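Local coordinates for protein endoglycosidase (Bacteroides thetaiotaomicron, PDB 6Q64) that probably hydrolyses O-glycosidic bonds within complex N-glycans as an endo-acting glycoside hydrolase of family 18, at residues E44-E49 with Y90-P95; F74-N79 with G184-Y189; N161-V166 with M213-E218. The protein carries 1 engineered substitution. One frame throughout, in Å; residues are numbered along the deposited sequence.

From the N terminus, the loop 44-49 comes first and meets 90-95 in contact 1, closing a loop that contains helix 53-65 and strand 72-76. Contact 2 opens inside that loop, at 74-79, and closes at 184-189, so the two cross; they touch where Leu91 packs on Phe77. Contact 3 starts at 161-166, after contact 1 has closed, and ends at 213-218, closing a loop that holds strand 184-189. It crosses contact 2 in turn, and Tyr189 touches Met213 between them. Contact 1 lies at the periphery, contact 2 in the barrel interior between strands 72-76 and 184-189, and contact 3 joins helices 162-179 and 211-224 outside.

Contact 1: residues E44-E49 with Y90-P95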
# COMPACT_ATOMS: atom_id res chain seq x y z
N GLU A 44 -13.43 20.34 7.50
CA GLU A 44 -13.83 21.43 6.56
C GLU A 44 -12.59 22.06 5.89
O GLU A 44 -12.76 22.81 4.91
CB GLU A 44 -14.67 22.51 7.27
CG GLU A 44 -16.11 22.12 7.61
CD GLU A 44 -16.97 23.17 8.32
OE1 GLU A 44 -16.73 24.38 8.16
OE2 GLU A 44 -17.88 22.79 9.06
N ALA A 45 -11.38 21.82 6.39
CA ALA A 45 -10.16 22.55 5.96
C ALA A 45 -9.58 21.94 4.67
O ALA A 45 -9.69 20.72 4.50
CB ALA A 45 -9.15 22.54 7.09
N GLN A 46 -9.02 22.76 3.77
CA GLN A 46 -8.63 22.34 2.39
C GLN A 46 -7.15 22.58 2.11
O GLN A 46 -6.61 21.89 1.24
CB GLN A 46 -9.45 23.11 1.35
CG GLN A 46 -10.95 23.00 1.56
CD GLN A 46 -11.46 21.58 1.69
OE1 GLN A 46 -10.83 20.61 1.28
NE2 GLN A 46 -12.63 21.44 2.30
N THR A 47 -6.53 23.53 2.81
CA THR A 47 -5.13 23.96 2.56
C THR A 47 -4.54 24.50 3.85
O THR A 47 -5.32 24.95 4.70
CB THR A 47 -5.05 25.07 1.51
OG1 THR A 47 -5.65 26.24 2.08
CG2 THR A 47 -5.74 24.72 0.21
N GLU A 48 -3.21 24.54 3.92
CA GLU A 48 -2.43 25.23 4.97
C GLU A 48 -2.99 26.64 5.30
O GLU A 48 -2.72 27.13 6.41
CB GLU A 48 -0.96 25.28 4.53
CG GLU A 48 0.01 25.59 5.65
CD GLU A 48 1.28 24.75 5.62
OE1 GLU A 48 2.05 24.91 4.64
OE2 GLU A 48 1.49 23.92 6.57
N GLU A 49 -3.74 27.30 4.41
CA GLU A 49 -4.30 28.67 4.64
C GLU A 49 -5.44 28.60 5.66
O GLU A 49 -5.64 29.60 6.33
CB GLU A 49 -4.77 29.35 3.34
CG GLU A 49 -3.68 30.05 2.52
CD GLU A 49 -2.30 29.38 2.52
OE1 GLU A 49 -2.18 28.21 2.05
OE2 GLU A 49 -1.34 30.01 3.03
N TYR A 90 -12.89 9.92 4.35
CA TYR A 90 -11.89 11.00 4.11
C TYR A 90 -10.45 10.50 4.33
O TYR A 90 -10.10 10.02 5.47
CB TYR A 90 -12.14 12.11 5.13
CG TYR A 90 -13.23 13.08 4.78
CD1 TYR A 90 -14.55 12.83 5.12
CD2 TYR A 90 -12.92 14.29 4.18
CE1 TYR A 90 -15.55 13.73 4.81
CE2 TYR A 90 -13.91 15.22 3.88
CZ TYR A 90 -15.23 14.93 4.19
OH TYR A 90 -16.19 15.86 3.86
N LEU A 91 -9.59 10.65 3.32
CA LEU A 91 -8.14 10.37 3.52
C LEU A 91 -7.60 11.29 4.61
O LEU A 91 -6.83 10.79 5.48
CB LEU A 91 -7.36 10.61 2.23
CG LEU A 91 -7.69 9.69 1.05
CD1 LEU A 91 -6.96 10.18 -0.19
CD2 LEU A 91 -7.32 8.25 1.36
N LYS A 92 -8.03 12.56 4.60
CA LYS A 92 -7.42 13.64 5.43
C LYS A 92 -7.76 13.44 6.92
O LYS A 92 -7.12 14.06 7.78
CB LYS A 92 -7.81 15.02 4.92
CG LYS A 92 -9.27 15.44 5.07
CD LYS A 92 -9.47 16.94 4.97
CE LYS A 92 -10.94 17.34 4.84
NZ LYS A 92 -11.11 18.69 4.26
N MSE A 93 -8.74 12.55 7.19
CA MSE A 93 -9.18 12.29 8.56
C MSE A 93 -8.62 10.98 9.10
O MSE A 93 -8.96 10.54 10.19
CB MSE A 93 -10.72 12.23 8.64
CG MSE A 93 -11.45 13.57 8.42
SE MSE A 93 -10.66 15.09 9.36
CE MSE A 93 -9.65 16.31 8.22
N LEU A 94 -7.76 10.33 8.31
CA LEU A 94 -7.12 9.10 8.76
C LEU A 94 -6.21 9.45 9.92
O LEU A 94 -5.72 10.56 10.00
CB LEU A 94 -6.30 8.53 7.62
CG LEU A 94 -7.08 7.84 6.51
CD1 LEU A 94 -6.17 7.58 5.31
CD2 LEU A 94 -7.67 6.55 7.06
N PRO A 95 -5.86 8.48 10.78
CA PRO A 95 -4.82 8.70 11.78
C PRO A 95 -3.57 9.33 11.15
O PRO A 95 -3.19 8.98 10.05
CB PRO A 95 -4.52 7.29 12.26
CG PRO A 95 -5.84 6.54 12.04
CD PRO A 95 -6.41 7.12 10.77
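Glu44 meets Lys92 through its backbone, its carbonyl C lying 4.0 Å from NZ. The contact fastens the segment leading to helix 53-65 onto the loop after strand 72-76 of the TIM barrel. At Ala45 it becomes a hydrogen bond: the ammonium NZ of Lys92 donates to Ala45 O, modelled at 2.5 Å, a shortness best treated as doubtful at this resolution. Lys92 gets there with CG set between its backbone N and carbonyl carbon (chi1 68°) and the rest of the chain extended, its charged end arriving at the backbone. NZ also donates to Ile43 O and lies in cation-pi contact with Phe120, so two backbone carbonyls and an aromatic ring meet the charge of a buried lysine. Were Lys92 an alanine, Ala45 O and Ile43 O would probably lose this donor and Phe120 its cation, weakening the hold on the segment. Gln46 comes next. Its CB leads off from Lys92, but the bend at chi2 (-52°) folds the amide back and brings OE1 to 3.6 Å from Lys92 NZ, the two side chains crossing at a slant. Its backbone N is held by Asp50, while Asp117 of helix 112-123 accepts from the backbone N of both Leu91 and Lys92 and so fixes the base of the lysine. Beyond Gln46 the segment turns away from 90-95. There Thr47 forms an ST turn, OG1 accepting from Glu49 N at 3.2 Å, with an N-H...O angle of 143°.

Contact 2: residues F74-N79 with G184-Y189; sequences FGWFGN and GFDIDY
This is a buried side-chain contact across the interior of the barrel, in which Trp76 and Phe74 of strand 72-76 meet Asp186 of strand 184-189. The strands are not neighbours in the sheet: the CA atoms of Trp76 and Asp186 stand 10.3 Å apart, and the side chains span the distance. No hydrogen bond links the segments. Asp186 sends its carboxylate inward with CG opposite the backbone N (chi1 179°), which brings OD2 to 3.5 Å from Trp76 NE1. The same OD2 lies 4.2 Å from Phe74 CZ. The Trp76 and Asp186 side chains cross at about a right angle, with the indole and carboxylate planes 47° apart, and OD2 approaches both rings obliquely. The firmer polar partner of OD2 is Ser102 OG on strand 100-102, a hydrogen bond that fixes the carboxylate beside the rings. The other carboxylate oxygen of Asp186, OD1, lies close to Asp234 OD2. Asp186 and Asp188 are the second and third acidic positions of the family 18 signature DxxDxDxE, and the residue directly after Tyr189 corresponds to the glutamate that acts as general acid in the family, here an engineered glutamine. The contact therefore probably lies beneath the active site of this TIM barrel. On the first strand, Phe74 sets its edge against one face of the indole, CZ standing 3.6 Å above the plane of Trp76 and offset toward the rim, while Trp76 CZ2 lies in the plane of the Phe74 ring. Ile252 of strand 251-254 touches Phe74, Trp76 and Asp186 alike, and Cys132 of strand 128-135 adds to the wall around the indole.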
# COMPACT_ATOMS: atom_id res chain seq x y z
N PHE A 74 0.03 1.72 6.76
CA PHE A 74 -0.54 1.54 5.41
C PHE A 74 -1.93 0.91 5.56
O PHE A 74 -2.29 0.38 6.63
CB PHE A 74 0.44 0.70 4.59
CG PHE A 74 -0.16 0.00 3.39
CD1 PHE A 74 -0.22 0.64 2.16
CD2 PHE A 74 -0.66 -1.28 3.49
CE1 PHE A 74 -0.80 0.02 1.08
CE2 PHE A 74 -1.24 -1.90 2.40
CZ PHE A 74 -1.32 -1.24 1.20
N GLY A 75 -2.72 0.94 4.49
CA GLY A 75 -3.89 0.05 4.38
C GLY A 75 -4.52 0.15 3.01
O GLY A 75 -4.21 1.09 2.22
N TRP A 76 -5.51 -0.73 2.82
CA TRP A 76 -6.44 -0.69 1.67
C TRP A 76 -7.71 0.02 2.11
O TRP A 76 -8.52 -0.62 2.80
CB TRP A 76 -6.68 -2.12 1.16
CG TRP A 76 -5.50 -2.64 0.41
CD1 TRP A 76 -5.07 -2.23 -0.82
CD2 TRP A 76 -4.54 -3.59 0.88
NE1 TRP A 76 -3.91 -2.88 -1.15
CE2 TRP A 76 -3.57 -3.73 -0.13
CE3 TRP A 76 -4.42 -4.36 2.04
CZ2 TRP A 76 -2.50 -4.61 -0.01
CZ3 TRP A 76 -3.36 -5.22 2.17
CH2 TRP A 76 -2.41 -5.34 1.15
N PHE A 77 -7.84 1.29 1.70
CA PHE A 77 -8.96 2.22 2.02
C PHE A 77 -10.11 2.08 1.02
O PHE A 77 -10.01 2.52 -0.16
CB PHE A 77 -8.43 3.65 2.00
CG PHE A 77 -9.34 4.68 2.60
CD1 PHE A 77 -9.92 4.49 3.84
CD2 PHE A 77 -9.60 5.88 1.94
CE1 PHE A 77 -10.73 5.46 4.40
CE2 PHE A 77 -10.41 6.84 2.51
CZ PHE A 77 -10.99 6.62 3.73
N GLY A 78 -11.21 1.49 1.48
CA GLY A 78 -12.47 1.37 0.71
C GLY A 78 -13.48 2.44 1.07
O GLY A 78 -13.39 2.97 2.19
N ASN A 79 -14.42 2.73 0.15
CA ASN A 79 -15.55 3.69 0.27
C ASN A 79 -14.98 5.10 0.42
O ASN A 79 -15.42 5.84 1.33
CB ASN A 79 -16.49 3.40 1.45
CG ASN A 79 -16.97 1.96 1.56
OD1 ASN A 79 -16.34 1.11 2.21
ND2 ASN A 79 -18.11 1.69 0.94
N GLY A 184 1.06 7.02 -6.89
CA GLY A 184 1.68 5.92 -7.65
C GLY A 184 0.78 4.72 -7.80
O GLY A 184 -0.44 4.89 -7.95
N PHE A 185 1.36 3.52 -7.81
CA PHE A 185 0.61 2.29 -8.14
C PHE A 185 1.03 1.15 -7.23
O PHE A 185 2.18 1.14 -6.70
CB PHE A 185 0.80 1.94 -9.62
CG PHE A 185 -0.16 0.89 -10.09
CD1 PHE A 185 -1.47 1.21 -10.39
CD2 PHE A 185 0.23 -0.44 -10.16
CE1 PHE A 185 -2.36 0.23 -10.80
CE2 PHE A 185 -0.67 -1.42 -10.57
CZ PHE A 185 -1.97 -1.08 -10.88
N ASP A 186 0.09 0.24 -7.06
CA ASP A 186 0.17 -0.97 -6.22
C ASP A 186 -0.22 -2.14 -7.10
O ASP A 186 -1.42 -2.33 -7.32
CB ASP A 186 -0.78 -0.94 -5.03
CG ASP A 186 -0.76 -2.18 -4.14
OD1 ASP A 186 -0.56 -3.29 -4.63
OD2 ASP A 186 -0.97 -2.02 -2.94
N ILE A 187 0.77 -2.93 -7.52
CA ILE A 187 0.52 -4.17 -8.28
C ILE A 187 0.05 -5.24 -7.30
O ILE A 187 0.86 -5.64 -6.48
CB ILE A 187 1.80 -4.57 -9.03
CG1 ILE A 187 2.25 -3.48 -10.00
CG2 ILE A 187 1.59 -5.90 -9.72
CD1 ILE A 187 3.71 -3.53 -10.38
N ASP A 188 -1.24 -5.61 -7.34
CA ASP A 188 -1.75 -6.81 -6.64
C ASP A 188 -1.37 -8.00 -7.52
O ASP A 188 -2.11 -8.27 -8.51
CB ASP A 188 -3.26 -6.73 -6.33
CG ASP A 188 -3.78 -7.83 -5.41
OD1 ASP A 188 -2.99 -8.73 -5.05
OD2 ASP A 188 -4.99 -7.79 -5.05
N TYR A 189 -0.26 -8.68 -7.18
CA TYR A 189 0.34 -9.80 -7.97
C TYR A 189 0.06 -11.13 -7.27
O TYR A 189 0.68 -11.36 -6.22
CB TYR A 189 1.84 -9.57 -8.19
CG TYR A 189 2.41 -10.24 -9.41
CD1 TYR A 189 2.07 -9.83 -10.68
CD2 TYR A 189 3.33 -11.29 -9.29
CE1 TYR A 189 2.60 -10.44 -11.81
CE2 TYR A 189 3.88 -11.90 -10.41
CZ TYR A 189 3.51 -11.47 -11.67
OH TYR A 189 4.04 -12.05 -12.79

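Contact 3: residues N161-V166 with M213-E218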
# COMPACT_ATOMS: atom_id res chain seq x y z
N ASN A 161 3.73 -6.37 -31.77
CA ASN A 161 4.77 -6.43 -30.71
C ASN A 161 4.06 -6.46 -29.35
O ASN A 161 3.92 -5.39 -28.71
CB ASN A 161 5.81 -5.31 -30.88
CG ASN A 161 7.10 -5.53 -30.10
OD1 ASN A 161 7.13 -6.13 -29.02
ND2 ASN A 161 8.19 -5.01 -30.63
N PHE A 162 3.62 -7.64 -28.91
CA PHE A 162 3.04 -7.86 -27.56
C PHE A 162 3.65 -6.89 -26.55
O PHE A 162 2.92 -6.41 -25.71
CB PHE A 162 3.29 -9.29 -27.07
CG PHE A 162 2.69 -9.63 -25.73
CD1 PHE A 162 3.17 -9.08 -24.55
CD2 PHE A 162 1.64 -10.54 -25.64
CE1 PHE A 162 2.61 -9.41 -23.32
CE2 PHE A 162 1.07 -10.86 -24.42
CZ PHE A 162 1.56 -10.30 -23.26
N ILE A 163 4.96 -6.66 -26.60
CA ILE A 163 5.75 -5.89 -25.59
C ILE A 163 5.50 -4.39 -25.77
O ILE A 163 5.53 -3.68 -24.74
CB ILE A 163 7.25 -6.25 -25.68
CG1 ILE A 163 7.53 -7.63 -25.07
CG2 ILE A 163 8.16 -5.18 -25.08
CD1 ILE A 163 7.97 -7.62 -23.66
N GLU A 164 5.29 -3.89 -27.00
CA GLU A 164 4.98 -2.44 -27.16
C GLU A 164 3.63 -2.15 -26.46
O GLU A 164 3.42 -0.98 -26.04
CB GLU A 164 5.00 -2.00 -28.63
CG GLU A 164 6.40 -1.84 -29.22
CD GLU A 164 7.44 -1.25 -28.29
OE1 GLU A 164 7.45 -0.02 -28.11
OE2 GLU A 164 8.23 -2.02 -27.74
N GLY A 165 2.78 -3.18 -26.35
CA GLY A 165 1.45 -3.17 -25.71
C GLY A 165 1.54 -3.23 -24.20
O GLY A 165 0.69 -2.62 -23.51
N VAL A 166 2.53 -3.94 -23.66
CA VAL A 166 2.84 -3.91 -22.21
C VAL A 166 3.40 -2.51 -21.93
O VAL A 166 2.86 -1.84 -21.04
CB VAL A 166 3.78 -5.04 -21.78
CG1 VAL A 166 4.07 -5.02 -20.30
CG2 VAL A 166 3.19 -6.40 -22.11
N MSE A 213 6.52 -9.06 -17.48
CA MSE A 213 6.40 -8.41 -16.19
C MSE A 213 7.61 -7.52 -15.87
O MSE A 213 7.51 -6.62 -15.07
CB MSE A 213 6.12 -9.45 -15.10
CG MSE A 213 5.28 -8.91 -13.94
SE MSE A 213 3.58 -8.00 -14.45
CE MSE A 213 3.00 -9.77 -14.97
N GLN A 214 8.75 -7.75 -16.52
CA GLN A 214 9.95 -6.98 -16.22
C GLN A 214 9.86 -5.61 -16.90
O GLN A 214 10.21 -4.60 -16.25
CB GLN A 214 11.19 -7.75 -16.67
CG GLN A 214 12.48 -6.92 -16.71
CD GLN A 214 13.06 -6.64 -15.33
OE1 GLN A 214 12.89 -7.42 -14.38
NE2 GLN A 214 13.75 -5.53 -15.23
N VAL A 215 9.45 -5.55 -18.16
CA VAL A 215 9.45 -4.23 -18.88
C VAL A 215 8.16 -3.48 -18.48
O VAL A 215 8.11 -2.22 -18.61
CB VAL A 215 9.70 -4.37 -20.40
CG1 VAL A 215 8.62 -5.18 -21.09
CG2 VAL A 215 9.89 -3.01 -21.08
N PHE A 216 7.20 -4.21 -17.91
CA PHE A 216 6.01 -3.62 -17.26
C PHE A 216 6.48 -2.70 -16.14
O PHE A 216 6.37 -1.45 -16.23
CB PHE A 216 5.09 -4.74 -16.77
CG PHE A 216 3.83 -4.21 -16.14
CD1 PHE A 216 2.97 -3.41 -16.87
CD2 PHE A 216 3.53 -4.46 -14.80
CE1 PHE A 216 1.81 -2.91 -16.30
CE2 PHE A 216 2.38 -3.95 -14.23
CZ PHE A 216 1.52 -3.18 -14.98
N ILE A 217 7.06 -3.32 -15.12
CA ILE A 217 7.64 -2.66 -13.92
C ILE A 217 8.71 -1.66 -14.36
O ILE A 217 8.80 -0.61 -13.74
CB ILE A 217 8.24 -3.73 -13.01
CG1 ILE A 217 7.16 -4.63 -12.42
CG2 ILE A 217 9.10 -3.10 -11.93
CD1 ILE A 217 7.71 -5.85 -11.76
N GLU A 218 9.51 -1.99 -15.36
CA GLU A 218 10.58 -1.10 -15.86
C GLU A 218 9.95 0.22 -16.33
O GLU A 218 10.52 1.28 -16.00
CB GLU A 218 11.37 -1.79 -16.98
CG GLU A 218 12.80 -2.15 -16.62
CD GLU A 218 13.54 -2.85 -17.75
OE1 GLU A 218 13.40 -2.41 -18.92
OE2 GLU A 218 14.21 -3.86 -17.47
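Two outer helices of the TIM barrel, 162-179 and 211-224, meet here near their N-terminal ends; one leads into strand 184-189 and the other follows it. The backbones come nearest at Val166 and Phe216, whose CA atoms are 5.9 Å apart. Farther toward the start of helix 162-179, Ile163 CD1 rests against Val215 CG1 at 3.6 Å. Ile163 CG2 lies 4.0 Å from the same Val215 CG1. That methyl points there because it lies between the backbone N and the carbonyl carbon (chi1 62°), and the two side chains cross obliquely. Three residues on, Val166 points toward the second helix: its CG1 meets Phe216 CB at 3.7 Å and also approaches Phe216 CD1 at 3.9 Å, oblique to the ring. The Val166 and Phe216 side chains cross at about a right angle. The Phe216 side chain also touches Ile187 and Ile135 of the strands and Ala170 and Ile173 of helix 162-179, which places it in the layer between helices and sheet. The polar side chains nearby are bonded within their own helix or to outside residues, not across the contact. Asn161 is the N-cap of helix 162-179, its OD1 accepting from Ile163 N at 3.3 Å. In the other helix Gln214 NE2 donates to Glu218 OE2 at 2.8 Å in a nearly straight bond (175°), reaching the carboxylate on its anti side, while Gln214 OE1 is held by Thr244. Between the helices the contact itself is made by methyls, methylene and ring carbons, so the pairing rests on shape and the hydrophobic effect, and no directional bond between these segments dictates how the helices are set.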